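Local atomic coordinates of RIM-binding protein, isoform F (Drosophila melanogaster, PDB entry 6Q9M), a protein that probably acts as an active-zone scaffold that couples synaptic vesicle recruitment to release sites, here represented by its central array of fibronectin type III domains. Residues A10-L16 with A91-I96; S41-D47 with H73-S79. All coordinates share one frame. Residues are numbered along the deposited sequence.

Contact 1: residues A10-L16 with A91-I96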
loop_
_atom_site.group_PDB
_atom_site.type_symbol
_atom_site.label_atom_id
_atom_site.label_comp_id
_atom_site.label_asym_id
_atom_site.label_seq_id
_atom_site.Cartn_x
_atom_site.Cartn_y
_atom_site.Cartn_z
ATOM N N ALA A 10 -3.731 7.926 15.251
ATOM C CA ALA A 10 -4.452 6.666 15.304
ATOM C C ALA A 10 -4.382 6.027 16.688
ATOM O O ALA A 10 -3.450 6.289 17.457
ATOM C CB ALA A 10 -3.872 5.706 14.255
ATOM N N PRO A 11 -5.345 5.174 17.034
ATOM C CA PRO A 11 -5.299 4.503 18.338
ATOM C C PRO A 11 -4.107 3.565 18.419
ATOM O O PRO A 11 -3.516 3.184 17.413
ATOM C CB PRO A 11 -6.630 3.724 18.411
ATOM C CG PRO A 11 -7.460 4.218 17.231
ATOM C CD PRO A 11 -6.443 4.655 16.194
ATOM N N LYS A 12 -3.733 3.224 19.648
ATOM C CA LYS A 12 -2.587 2.366 19.915
ATOM C C LYS A 12 -2.991 1.242 20.867
ATOM O O LYS A 12 -4.062 1.258 21.470
ATOM C CB LYS A 12 -1.414 3.174 20.493
ATOM C CG LYS A 12 -1.177 4.520 19.794
ATOM C CD LYS A 12 -0.325 5.488 20.634
ATOM C CE LYS A 12 0.609 4.758 21.591
ATOM N NZ LYS A 12 1.786 5.592 22.009
ATOM N N HIS A 13 -2.095 0.266 21.004
ATOM C CA HIS A 13 -2.221 -0.808 21.986
ATOM C C HIS A 13 -3.533 -1.574 21.821
ATOM O O HIS A 13 -4.173 -1.977 22.797
ATOM C CB HIS A 13 -2.063 -0.263 23.405
ATOM C CG HIS A 13 -0.720 0.349 23.654
ATOM N ND1 HIS A 13 -0.524 1.712 23.730
ATOM C CD2 HIS A 13 0.502 -0.215 23.808
ATOM C CE1 HIS A 13 0.756 1.960 23.946
ATOM N NE2 HIS A 13 1.400 0.809 23.997
ATOM N N LEU A 14 -3.904 -1.815 20.565
ATOM C CA LEU A 14 -5.032 -2.673 20.246
ATOM C C LEU A 14 -4.831 -4.053 20.863
ATOM O O LEU A 14 -3.787 -4.686 20.679
ATOM C CB LEU A 14 -5.174 -2.777 18.736
ATOM C CG LEU A 14 -6.328 -3.610 18.218
ATOM C CD1 LEU A 14 -7.595 -3.217 18.954
ATOM C CD2 LEU A 14 -6.485 -3.466 16.708
ATOM N N THR A 15 -5.827 -4.509 21.618
ATOM C CA THR A 15 -5.715 -5.733 22.397
ATOM C C THR A 15 -6.974 -6.573 22.258
ATOM O O THR A 15 -8.090 -6.054 22.381
ATOM C CB THR A 15 -5.491 -5.394 23.873
ATOM O OG1 THR A 15 -4.275 -4.647 24.004
ATOM C CG2 THR A 15 -5.410 -6.654 24.716
ATOM N N LEU A 16 -6.789 -7.873 22.035
ATOM C CA LEU A 16 -7.865 -8.847 22.166
ATOM C C LEU A 16 -7.891 -9.289 23.615
ATOM O O LEU A 16 -6.944 -9.922 24.088
ATOM C CB LEU A 16 -7.663 -10.049 21.248
ATOM C CG LEU A 16 -8.643 -11.178 21.574
ATOM C CD1 LEU A 16 -10.010 -10.853 21.010
ATOM C CD2 LEU A 16 -8.158 -12.536 21.082
ATOM N N ALA A 91 -2.768 1.468 10.734
ATOM C CA ALA A 91 -2.131 2.019 11.919
ATOM C C ALA A 91 -2.617 1.377 13.199
ATOM O O ALA A 91 -1.902 1.418 14.198
ATOM C CB ALA A 91 -2.347 3.526 11.997
ATOM N N CYS A 92 -3.812 0.794 13.205
ATOM C CA CYS A 92 -4.342 0.147 14.407
ATOM C C CYS A 92 -5.111 -1.085 13.946
ATOM O O CYS A 92 -6.312 -1.010 13.654
ATOM C CB CYS A 92 -5.217 1.088 15.221
ATOM S SG CYS A 92 -5.579 0.464 16.868
ATOM N N THR A 93 -4.416 -2.219 13.902
ATOM C CA THR A 93 -5.003 -3.419 13.333
ATOM C C THR A 93 -4.347 -4.659 13.914
ATOM O O THR A 93 -3.185 -4.637 14.335
ATOM C CB THR A 93 -4.885 -3.447 11.816
ATOM O OG1 THR A 93 -5.791 -4.439 11.310
ATOM C CG2 THR A 93 -3.445 -3.813 11.389
ATOM N N MET A 94 -5.130 -5.737 13.957
ATOM C CA MET A 94 -4.622 -7.027 14.408
ATOM C C MET A 94 -5.479 -8.141 13.823
ATOM O O MET A 94 -6.670 -7.957 13.536
ATOM C CB MET A 94 -4.596 -7.130 15.937
ATOM C CG MET A 94 -5.987 -7.150 16.567
ATOM S SD MET A 94 -5.959 -7.505 18.349
ATOM C CE MET A 94 -7.716 -7.468 18.711
ATOM N N ILE A 95 -4.859 -9.298 13.654
ATOM C CA ILE A 95 -5.539 -10.474 13.137
ATOM C C ILE A 95 -5.683 -11.489 14.253
ATOM O O ILE A 95 -4.741 -11.704 15.029
ATOM C CB ILE A 95 -4.771 -11.068 11.944
ATOM C CG1 ILE A 95 -4.668 -10.027 10.827
ATOM C CG2 ILE A 95 -5.452 -12.329 11.460
ATOM C CD1 ILE A 95 -3.694 -10.415 9.734
ATOM N N ILE A 96 -6.871 -12.083 14.341
ATOM C CA ILE A 96 -7.193 -13.092 15.335
ATOM C C ILE A 96 -7.741 -14.319 14.620
ATOM O O ILE A 96 -8.160 -14.252 13.463
ATOM C CB ILE A 96 -8.216 -12.568 16.354
ATOM C CG1 ILE A 96 -9.527 -12.262 15.622
ATOM C CG2 ILE A 96 -7.696 -11.316 17.024
ATOM C CD1 ILE A 96 -10.638 -11.829 16.537
#

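Contact 2: residues S41-D47 with H73-S79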
loop_
_atom_site.group_PDB
_atom_site.type_symbol
_atom_site.label_atom_id
_atom_site.label_comp_id
_atom_site.label_asym_id
_atom_site.label_seq_id
_atom_site.Cartn_x
_atom_site.Cartn_y
_atom_site.Cartn_z
ATOM N N SER A 41 -14.347 10.360 17.882
ATOM C CA SER A 41 -14.943 9.064 18.182
ATOM C C SER A 41 -14.090 7.990 17.521
ATOM O O SER A 41 -13.181 8.280 16.742
ATOM C CB SER A 41 -16.413 8.986 17.727
ATOM O OG SER A 41 -16.547 8.999 16.314
ATOM N N TYR A 42 -14.411 6.741 17.830
ATOM C CA TYR A 42 -13.714 5.595 17.281
ATOM C C TYR A 42 -14.667 4.744 16.448
ATOM O O TYR A 42 -15.859 4.630 16.752
ATOM C CB TYR A 42 -13.107 4.724 18.387
ATOM C CG TYR A 42 -12.125 5.411 19.286
ATOM C CD1 TYR A 42 -12.538 6.058 20.450
ATOM C CD2 TYR A 42 -10.777 5.405 18.987
ATOM C CE1 TYR A 42 -11.621 6.689 21.282
ATOM C CE2 TYR A 42 -9.858 6.018 19.814
ATOM C CZ TYR A 42 -10.280 6.662 20.956
ATOM O OH TYR A 42 -9.341 7.283 21.749
ATOM N N HIS A 43 -14.116 4.142 15.397
ATOM C CA HIS A 43 -14.828 3.238 14.506
ATOM C C HIS A 43 -14.137 1.884 14.573
ATOM O O HIS A 43 -12.939 1.781 14.284
ATOM C CB HIS A 43 -14.819 3.750 13.068
ATOM C CG HIS A 43 -15.836 4.803 12.781
ATOM N ND1 HIS A 43 -16.734 5.249 13.723
ATOM C CD2 HIS A 43 -16.102 5.497 11.649
ATOM C CE1 HIS A 43 -17.517 6.170 13.185
ATOM N NE2 HIS A 43 -17.152 6.342 11.928
ATOM N N VAL A 44 -14.881 0.850 14.961
ATOM C CA VAL A 44 -14.341 -0.501 15.054
ATOM C C VAL A 44 -14.788 -1.281 13.832
ATOM O O VAL A 44 -15.987 -1.348 13.533
ATOM C CB VAL A 44 -14.790 -1.193 16.345
ATOM C CG1 VAL A 44 -14.074 -2.521 16.485
ATOM C CG2 VAL A 44 -14.489 -0.292 17.530
ATOM N N TYR A 45 -13.825 -1.853 13.115
ATOM C CA TYR A 45 -14.081 -2.631 11.911
ATOM C C TYR A 45 -13.682 -4.083 12.113
ATOM O O TYR A 45 -12.726 -4.387 12.834
ATOM C CB TYR A 45 -13.318 -2.082 10.717
ATOM C CG TYR A 45 -13.758 -0.704 10.296
ATOM C CD1 TYR A 45 -13.330 0.418 10.992
ATOM C CD2 TYR A 45 -14.601 -0.524 9.211
ATOM C CE1 TYR A 45 -13.726 1.674 10.622
ATOM C CE2 TYR A 45 -15.001 0.739 8.836
ATOM C CZ TYR A 45 -14.555 1.834 9.546
ATOM O OH TYR A 45 -14.939 3.106 9.187
ATOM N N VAL A 46 -14.413 -4.976 11.447
ATOM C CA VAL A 46 -14.053 -6.387 11.365
ATOM C C VAL A 46 -14.112 -6.779 9.895
ATOM O O VAL A 46 -15.156 -6.622 9.248
ATOM C CB VAL A 46 -14.989 -7.269 12.218
ATOM C CG1 VAL A 46 -14.670 -8.735 12.036
ATOM C CG2 VAL A 46 -14.872 -6.899 13.694
ATOM N N ASP A 47 -12.990 -7.260 9.367
ATOM C CA ASP A 47 -12.820 -7.531 7.939
ATOM C C ASP A 47 -13.404 -6.408 7.089
ATOM O O ASP A 47 -14.129 -6.638 6.123
ATOM C CB ASP A 47 -13.423 -8.877 7.547
ATOM C CG ASP A 47 -13.077 -9.984 8.534
ATOM O OD1 ASP A 47 -11.986 -9.921 9.138
ATOM O OD2 ASP A 47 -13.902 -10.912 8.712
ATOM N N HIS A 73 -9.873 -13.421 11.404
ATOM C CA HIS A 73 -10.454 -12.098 11.220
ATOM C C HIS A 73 -9.389 -11.026 11.381
ATOM O O HIS A 73 -8.415 -11.205 12.115
ATOM C CB HIS A 73 -11.583 -11.832 12.226
ATOM C CG HIS A 73 -12.772 -12.711 12.038
ATOM N ND1 HIS A 73 -13.672 -12.534 11.010
ATOM C CD2 HIS A 73 -13.196 -13.793 12.730
ATOM C CE1 HIS A 73 -14.607 -13.463 11.083
ATOM N NE2 HIS A 73 -14.343 -14.237 12.121
ATOM N N ARG A 74 -9.614 -9.891 10.722
ATOM C CA ARG A 74 -8.808 -8.697 10.924
ATOM C C ARG A 74 -9.672 -7.655 11.611
ATOM O O ARG A 74 -10.726 -7.270 11.082
ATOM C CB ARG A 74 -8.267 -8.139 9.613
ATOM C CG ARG A 74 -7.479 -6.845 9.844
ATOM C CD ARG A 74 -6.966 -6.215 8.565
ATOM N NE ARG A 74 -5.965 -7.047 7.911
ATOM C CZ ARG A 74 -4.684 -7.123 8.289
ATOM N NH1 ARG A 74 -4.242 -6.435 9.328
ATOM N NH2 ARG A 74 -3.847 -7.901 7.625
ATOM N N ILE A 75 -9.243 -7.220 12.789
ATOM C CA ILE A 75 -9.929 -6.168 13.524
ATOM C C ILE A 75 -9.079 -4.917 13.514
ATOM O O ILE A 75 -7.849 -4.984 13.651
ATOM C CB ILE A 75 -10.245 -6.639 14.951
ATOM C CG1 ILE A 75 -11.079 -7.926 14.807
ATOM C CG2 ILE A 75 -10.947 -5.501 15.745
ATOM C CD1 ILE A 75 -11.643 -8.473 16.072
ATOM N N SER A 76 -9.736 -3.779 13.365
ATOM C CA SER A 76 -9.016 -2.526 13.252
ATOM C C SER A 76 -9.860 -1.431 13.884
ATOM O O SER A 76 -11.084 -1.549 13.945
ATOM C CB SER A 76 -8.697 -2.235 11.782
ATOM O OG SER A 76 -9.874 -1.790 11.125
ATOM N N VAL A 77 -9.204 -0.374 14.363
ATOM C CA VAL A 77 -9.889 0.763 14.973
ATOM C C VAL A 77 -9.401 2.056 14.334
ATOM O O VAL A 77 -8.193 2.260 14.139
ATOM C CB VAL A 77 -9.674 0.807 16.504
ATOM C CG1 VAL A 77 -10.472 1.957 17.122
ATOM C CG2 VAL A 77 -10.062 -0.530 17.157
ATOM N N ARG A 78 -10.346 2.936 14.022
ATOM C CA ARG A 78 -10.059 4.191 13.353
ATOM C C ARG A 78 -10.476 5.352 14.231
ATOM O O ARG A 78 -11.570 5.341 14.811
ATOM C CB ARG A 78 -10.800 4.287 12.023
ATOM C CG ARG A 78 -10.357 3.278 10.996
ATOM C CD ARG A 78 -10.860 3.652 9.620
ATOM N NE ARG A 78 -11.161 2.446 8.866
ATOM C CZ ARG A 78 -11.656 2.426 7.635
ATOM N NH1 ARG A 78 -11.905 3.566 6.998
ATOM N NH2 ARG A 78 -11.893 1.258 7.048
ATOM N N SER A 79 -9.596 6.348 14.314
ATOM C CA SER A 79 -9.928 7.621 14.926
ATOM C C SER A 79 -10.815 8.406 13.978
ATOM O O SER A 79 -10.554 8.463 12.778
ATOM C CB SER A 79 -8.659 8.426 15.212
ATOM O OG SER A 79 -7.909 7.883 16.280
#

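Contact 1: residues A10-L16 with A91-I96
Ala91 begins the approach: its CB lies 3.5 Å from CB of Ala10, and two methyl groups this small let the backbones come within 6.2 Å, CA to CA. Cys92 follows, its SG 3.8 Å from both CB of Pro11 and CB of Leu14. A slim, weakly polar thiol suits this narrow, buried gap, while the rigid ring of Pro11, also resting on Trp28, closes this end of the core. Thr93 turns its side chain away, and its OG1 bonds instead to Ile75 O and Arg74 NH1; its CA is still touched by CD2 of Leu14, at 3.7 Å. These are the first and last strands of a fibronectin type III β-sandwich, 12-20 in one sheet and 93-96 in the other. Segments 12-16 and 93-96 run at 17° to each other, their axes no closer than 7.5 Å, so side chains rather than backbone bonds join them. Met94 bridges that space with its length. Its long, flexible chain places CG 3.7 Å from Leu14 CD2 and CE 3.6 Å from CB of Leu16, the extended thioether chain filling the space between the sheets. Ile95, on the outward face, packs on Arg74 of its own sheet. Ile96 points back inward, and its CG2 meets CD2 of Leu16 more loosely, at 4.3 Å, where both side chains also lean on Val24 of the neighbouring strand 23-29.

Contact 2: residues S41-D47 with H73-S79
Tyr45 lays its ring over the guanidinium of Arg78, the planes 16° apart and the centres 3.9 Å from each other, a cation-pi stack. Arginine fits here because its flat head can spread over the ring while NE still forms a salt bridge with Asp89, which also accepts a bond from Ser76 OG. Beneath them the antiparallel backbones pair regularly: His43 N donates to Arg78 O and Arg78 N to His43 O, both at 2.9 Å, and Tyr45 N reaches Ser76 O at 2.9 Å, with Ser76 N returning to Tyr45 O at 3.1 Å. Asp47, just past the end of the strand, extends the pattern. Its N bonds Arg74 O (2.8 Å), and its carboxylate then takes over the acceptor role, OD1 receiving Arg74 N (2.9 Å) and OD2 receiving His73 ND1 (2.8 Å). On the opposite face Tyr42, Val44 and Val46 stand beside Ser79, Val77 and Ile75. β-Branched residues favour extended backbone and give compact apolar surfaces: Val46 CG2 lies 4.1 Å from Ile75 CG1. The flat ring of Tyr42 packs against Val77, CD2 to CG1 3.9 Å. This face looks into the core of the fibronectin type III sandwich, where Tyr42 meets Trp28 edge-to-face and Val44 and Ile75 pack on Ile26. The pair forms the centre of a four-stranded sheet, strand 39-46 flanked by 49-55 and strand 73-81 by 93-96.

Both contacts belong to the first fibronectin type III domain, with centres 8 Å apart. Contact 2 joins neighbours within one four-stranded sheet, whereas contact 1 spans the sandwich from 93-96, one of that sheet's two outermost strands, to strand 12-20 of the facing sheet. Along the chain the order is 10-16, 41-47, 73-79, 91-96, so contact 1 brackets contact 2 and brings the first and last strands of the sandwich together. Strands 73-81 and 93-96 link them directly: Met94 O lies 2.8 Å from Ile75 N and Ile96 O 2.8 Å from His73 N, both probable hydrogen bonds. Sheet pairing and core packing thus make one compact unit of the multidomain array.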